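Local coordinates for phosphonopyruvate hydrolase (Variovorax sp., PDB 2DUA) that hydrolyses the carbon-phosphorus bond of 3-phosphonopyruvate to give pyruvate and phosphate, with a divalent metal such as magnesium as cofactor, at the interface of chains A and B and the interface of chains A and C. Coordinates in Å, arbitrary orientation; residue numbers count along the deposited sequence, not the author numbering. Chains: chain A/B/C, Phosphonopyruvate hydrolase.

Contact 1: the interface of chains A and B. Residues chain A 89-90, 93-94; chain B 280-281, 284.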
ATOM      1  N   ALA A  89      -9.735  18.843 -12.571  1.00 13.77           N
ATOM      2  CA  ALA A  89      -9.107  19.799 -11.670  1.00 13.41           C
ATOM      3  C   ALA A  89      -9.301  19.496 -10.186  1.00 13.57           C
ATOM      4  O   ALA A  89      -8.443  19.821  -9.399  1.00 13.54           O
ATOM      5  CB  ALA A  89      -9.569  21.295 -12.021  1.00 12.88           C
ATOM      6  N   VAL A  90     -10.452  18.941  -9.787  1.00 13.56           N
ATOM      7  CA  VAL A  90     -10.676  18.559  -8.404  1.00 12.53           C
ATOM      8  C   VAL A  90      -9.668  17.451  -8.036  1.00 12.09           C
ATOM      9  O   VAL A  90      -9.030  17.539  -7.020  1.00 12.69           O
ATOM     10  CB  VAL A  90     -12.138  18.016  -8.179  1.00 12.18           C
ATOM     11  CG1 VAL A  90     -12.329  17.593  -6.727  1.00 12.24           C
ATOM     12  CG2 VAL A  90     -13.159  19.083  -8.540  1.00 15.84           C
ATOM     13  N   HIS A  93      -6.251  18.905  -7.571  1.00 11.84           N
ATOM     14  CA  HIS A  93      -6.175  19.635  -6.317  1.00 13.68           C
ATOM     15  C   HIS A  93      -5.860  18.773  -5.089  1.00 11.62           C
ATOM     16  O   HIS A  93      -5.115  19.186  -4.200  1.00 13.26           O
ATOM     17  CB  HIS A  93      -7.495  20.349  -6.076  1.00 13.36           C
ATOM     18  CG  HIS A  93      -7.390  21.395  -5.037  1.00 16.75           C
ATOM     19  ND1 HIS A  93      -6.892  22.662  -5.297  1.00 18.36           N
ATOM     20  CD2 HIS A  93      -7.648  21.345  -3.715  1.00 16.00           C
ATOM     21  CE1 HIS A  93      -6.848  23.338  -4.167  1.00 17.78           C
ATOM     22  NE2 HIS A  93      -7.301  22.560  -3.198  1.00 18.29           N
ATOM     23  N   TYR A  94      -6.422  17.584  -5.050  1.00 12.29           N
ATOM     24  CA  TYR A  94      -6.198  16.641  -3.965  1.00 13.15           C
ATOM     25  C   TYR A  94      -4.927  15.814  -4.108  1.00 13.80           C
ATOM     26  O   TYR A  94      -4.396  15.301  -3.132  1.00 14.44           O
ATOM     27  CB  TYR A  94      -7.395  15.663  -3.841  1.00 12.43           C
ATOM     28  CG  TYR A  94      -8.579  16.278  -3.144  1.00 15.65           C
ATOM     29  CD1 TYR A  94      -8.705  16.252  -1.752  1.00 13.93           C
ATOM     30  CD2 TYR A  94      -9.560  16.913  -3.876  1.00 16.58           C
ATOM     31  CE1 TYR A  94      -9.802  16.844  -1.116  1.00 16.89           C
ATOM     32  CE2 TYR A  94     -10.657  17.509  -3.247  1.00 19.28           C
ATOM     33  CZ  TYR A  94     -10.768  17.465  -1.873  1.00 18.50           C
ATOM     34  OH  TYR A  94     -11.864  18.058  -1.302  1.00 20.95           O
TER
ATOM     35  N   ARG B 280     -15.076  22.591   0.718  1.00 25.25           N
ATOM     36  CA  ARG B 280     -13.805  22.854   0.083  1.00 24.70           C
ATOM     37  C   ARG B 280     -13.867  22.322  -1.355  1.00 23.76           C
ATOM     38  O   ARG B 280     -13.457  23.021  -2.308  1.00 22.10           O
ATOM     39  CB  ARG B 280     -12.633  22.182   0.820  1.00 26.25           C
ATOM     40  CG  ARG B 280     -11.389  22.019  -0.075  1.00 31.18           C
ATOM     41  CD  ARG B 280     -10.193  21.211   0.523  1.00 35.39           C
ATOM     42  NE  ARG B 280      -9.248  20.771  -0.507  1.00 39.02           N
ATOM     43  CZ  ARG B 280      -8.136  20.049  -0.294  1.00 41.80           C
ATOM     44  NH1 ARG B 280      -7.340  19.697  -1.315  1.00 42.16           N
ATOM     45  NH2 ARG B 280      -7.801  19.667   0.936  1.00 42.18           N
ATOM     46  N   MET B 281     -14.362  21.096  -1.516  1.00 18.54           N
ATOM     47  CA  MET B 281     -14.457  20.564  -2.857  1.00 19.04           C
ATOM     48  C   MET B 281     -15.293  21.469  -3.772  1.00 18.00           C
ATOM     49  O   MET B 281     -14.989  21.587  -4.969  1.00 15.22           O
ATOM     50  CB  MET B 281     -15.067  19.170  -2.874  1.00 18.51           C
ATOM     51  CG  MET B 281     -15.021  18.585  -4.291  1.00 18.90           C
ATOM     52  SD  MET B 281     -15.628  16.950  -4.451  1.00 22.22           S
ATOM     53  CE  MET B 281     -17.320  17.203  -4.020  1.00 23.83           C
ATOM     54  N   VAL B 284     -13.207  24.392  -4.982  1.00 14.32           N
ATOM     55  CA  VAL B 284     -12.244  23.943  -5.991  1.00 13.13           C
ATOM     56  C   VAL B 284     -12.985  23.765  -7.319  1.00 13.26           C
ATOM     57  O   VAL B 284     -12.535  24.229  -8.369  1.00 12.27           O
ATOM     58  CB  VAL B 284     -11.541  22.615  -5.530  1.00 12.16           C
ATOM     59  CG1 VAL B 284     -10.710  22.003  -6.669  1.00 10.01           C
ATOM     60  CG2 VAL B 284     -10.579  22.928  -4.383  1.00 11.33           C
TER
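B:Arg280 reaches from the C-terminal helix 278-288 of chain B across helix 89-101 of chain A and slips between A:Tyr94 and A:His93, a helix-on-helix contact in a member of the isocitrate lyase/PEP mutase superfamily. It joins two subunits of an enzyme that forms homodimers and homotetramers, and a two-fold twin repeats it with the chains exchanged. With CG anti to the backbone N (chi1 159°) and the chain extended as far as NE, the arginine runs past the tyrosine in the opposite direction. Beyond CB, its CG and CD pass near the phenol oxygen, CD lying 4.0 Å from A:Tyr94 OH. NE comes next and sits 3.6 Å from A:His93 CD2. The guanidinium carbon CZ then lies 3.7 Å from A:Tyr94 CE1, and here the two flat groups are stacked almost parallel, their planes 3° apart. At the tip, NH1 stands over the tyrosine face, offset toward the rim, in a cation-pi contact 3.9 Å from the ring centroid, while NH2 stays near CE1. The arginine is poorly ordered, so its exact pose is less certain than that of its neighbours. The imidazole of A:His93 instead turns its edge to the guanidinium, the planes 77° apart, and offers a face to B:Val284, whose CG2 sits over the ring centre, 3.4 Å from the centroid. The other valine methyl, CG1, rests against A:His93 CB and CG. Were A:His93 replaced by an alanine, B:Val284 CG2 would probably lose the ring face it packs on, and one flank of the arginine would be left freer to shift. Beside the arginine, A:Val90 CG1 meets B:Met281 CG at 3.8 Å.

Contact 2: the interface of chains A and C. Residues chain A 241-242, 245-246; chain C 241-242, 245-246.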
ATOM      1  N   ALA A 241      18.289  -0.250 -20.130  1.00 11.05           N
ATOM      2  CA  ALA A 241      19.598  -0.770 -19.778  1.00 13.37           C
ATOM      3  C   ALA A 241      19.418  -2.035 -18.893  1.00 12.80           C
ATOM      4  O   ALA A 241      20.077  -3.068 -19.115  1.00 12.11           O
ATOM      5  CB  ALA A 241      20.432   0.335 -19.014  1.00 12.73           C
ATOM      6  N   ALA A 242      18.514  -1.955 -17.913  1.00 12.15           N
ATOM      7  CA  ALA A 242      18.294  -3.075 -16.998  1.00 11.91           C
ATOM      8  C   ALA A 242      17.761  -4.280 -17.750  1.00 12.21           C
ATOM      9  O   ALA A 242      18.256  -5.409 -17.550  1.00 11.39           O
ATOM     10  CB  ALA A 242      17.310  -2.688 -15.858  1.00 10.53           C
ATOM     11  N   ALA A 245      20.623  -6.068 -19.831  1.00 13.37           N
ATOM     12  CA  ALA A 245      21.606  -6.862 -19.070  1.00 13.91           C
ATOM     13  C   ALA A 245      21.004  -8.049 -18.377  1.00 14.68           C
ATOM     14  O   ALA A 245      21.640  -9.086 -18.250  1.00 12.78           O
ATOM     15  CB  ALA A 245      22.296  -6.019 -18.042  1.00 13.68           C
ATOM     16  N   VAL A 246      19.781  -7.889 -17.878  1.00 14.14           N
ATOM     17  CA  VAL A 246      19.141  -9.004 -17.173  1.00 14.12           C
ATOM     18  C   VAL A 246      18.835 -10.114 -18.135  1.00 13.83           C
ATOM     19  O   VAL A 246      19.105 -11.315 -17.864  1.00 12.76           O
ATOM     20  CB  VAL A 246      17.818  -8.551 -16.494  1.00 14.71           C
ATOM     21  CG1 VAL A 246      16.992  -9.786 -16.094  1.00 14.58           C
ATOM     22  CG2 VAL A 246      18.164  -7.651 -15.290  1.00 12.86           C
TER
ATOM     23  N   ALA C 241      23.054  -7.844 -12.113  1.00 11.05           N
ATOM     24  CA  ALA C 241      23.126  -7.595 -13.541  1.00 13.37           C
ATOM     25  C   ALA C 241      22.549  -6.182 -13.837  1.00 12.80           C
ATOM     26  O   ALA C 241      23.147  -5.394 -14.595  1.00 12.11           O
ATOM     27  CB  ALA C 241      22.318  -8.705 -14.326  1.00 12.73           C
ATOM     28  N   ALA C 242      21.408  -5.861 -13.222  1.00 12.15           N
ATOM     29  CA  ALA C 242      20.760  -4.572 -13.460  1.00 11.91           C
ATOM     30  C   ALA C 242      21.645  -3.435 -12.983  1.00 12.21           C
ATOM     31  O   ALA C 242      21.830  -2.439 -13.713  1.00 11.39           O
ATOM     32  CB  ALA C 242      19.377  -4.495 -12.754  1.00 10.53           C
ATOM     33  N   ALA C 245      24.655  -2.797 -15.481  1.00 13.37           N
ATOM     34  CA  ALA C 245      24.334  -2.133 -16.759  1.00 13.91           C
ATOM     35  C   ALA C 245      23.831  -0.728 -16.589  1.00 14.68           C
ATOM     36  O   ALA C 245      24.095   0.133 -17.418  1.00 12.78           O
ATOM     37  CB  ALA C 245      23.308  -2.909 -17.524  1.00 13.68           C
ATOM     38  N   VAL C 246      23.058  -0.498 -15.532  1.00 14.14           N
ATOM     39  CA  VAL C 246      22.518   0.848 -15.316  1.00 14.12           C
ATOM     40  C   VAL C 246      23.628   1.801 -14.981  1.00 13.83           C
ATOM     41  O   VAL C 246      23.714   2.932 -15.530  1.00 12.76           O
ATOM     42  CB  VAL C 246      21.483   0.857 -14.157  1.00 14.71           C
ATOM     43  CG1 VAL C 246      21.220   2.305 -13.708  1.00 14.58           C
ATOM     44  CG2 VAL C 246      20.203   0.139 -14.632  1.00 12.86           C
TER
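A:Ala245 and C:Ala245 press their methyl groups together at a two-fold symmetric crossing of helix 237-256 with its own copy, an example of small-residue helix packing in a PEP mutase family enzyme. The crossing joins chains A and C of the deposited tetramer. The tight part is built on these alanines. Their CB atoms are 3.3 Å apart, closer than ordinary van der Waals contact, which suggests that the helices approach about as near as their methyls allow. Each of these methyls also leans on the other helix's backbone: A:Ala245 CB lies 3.6 Å from the carbonyl oxygen C:Ala241 O, and the twin contact repeats this with the chains exchanged. The backbone itself is thus part of the surface on which a side chain packs. A:Ala241 takes the reverse role more loosely, its CB standing 4.0 Å from C:Ala245 O.

Contact slackens toward the neighbouring positions. A:Ala242 CB faces C:Ala242 CB at 4.1 Å, a meeting of two methyls without the compression seen at A:Ala245. Looser again are the valines at the margin: A:Val246 CG2 approaches C:Ala242 CB no nearer than 4.2 Å. The valine hides 11 Å² of its surface against chain C, compared with 32 Å² for A:Ala245. Its chi1 of 165° places CG1 roughly opposite the backbone N, while CG2 is the branch turned toward the partner alanine.

Contacts 1 and 2 lie about 41 Å apart and share no residue or secondary-structure element. Chain A contributes helix 89-101 to contact 1 and helix 237-256 to contact 2, so one subunit can engage chains B and C through separate surfaces. Contact 1 pairs unlike helices and occurs twice through two-fold symmetry, whereas contact 2 sets one helix against its own copy. Together they are consistent with the tetramer of the deposited assembly; the protein forms both homodimers and homotetramers. Their centres lie about 24 and 20 Å from the nucleophile A:Asp54, so any influence on catalysis would probably be indirect.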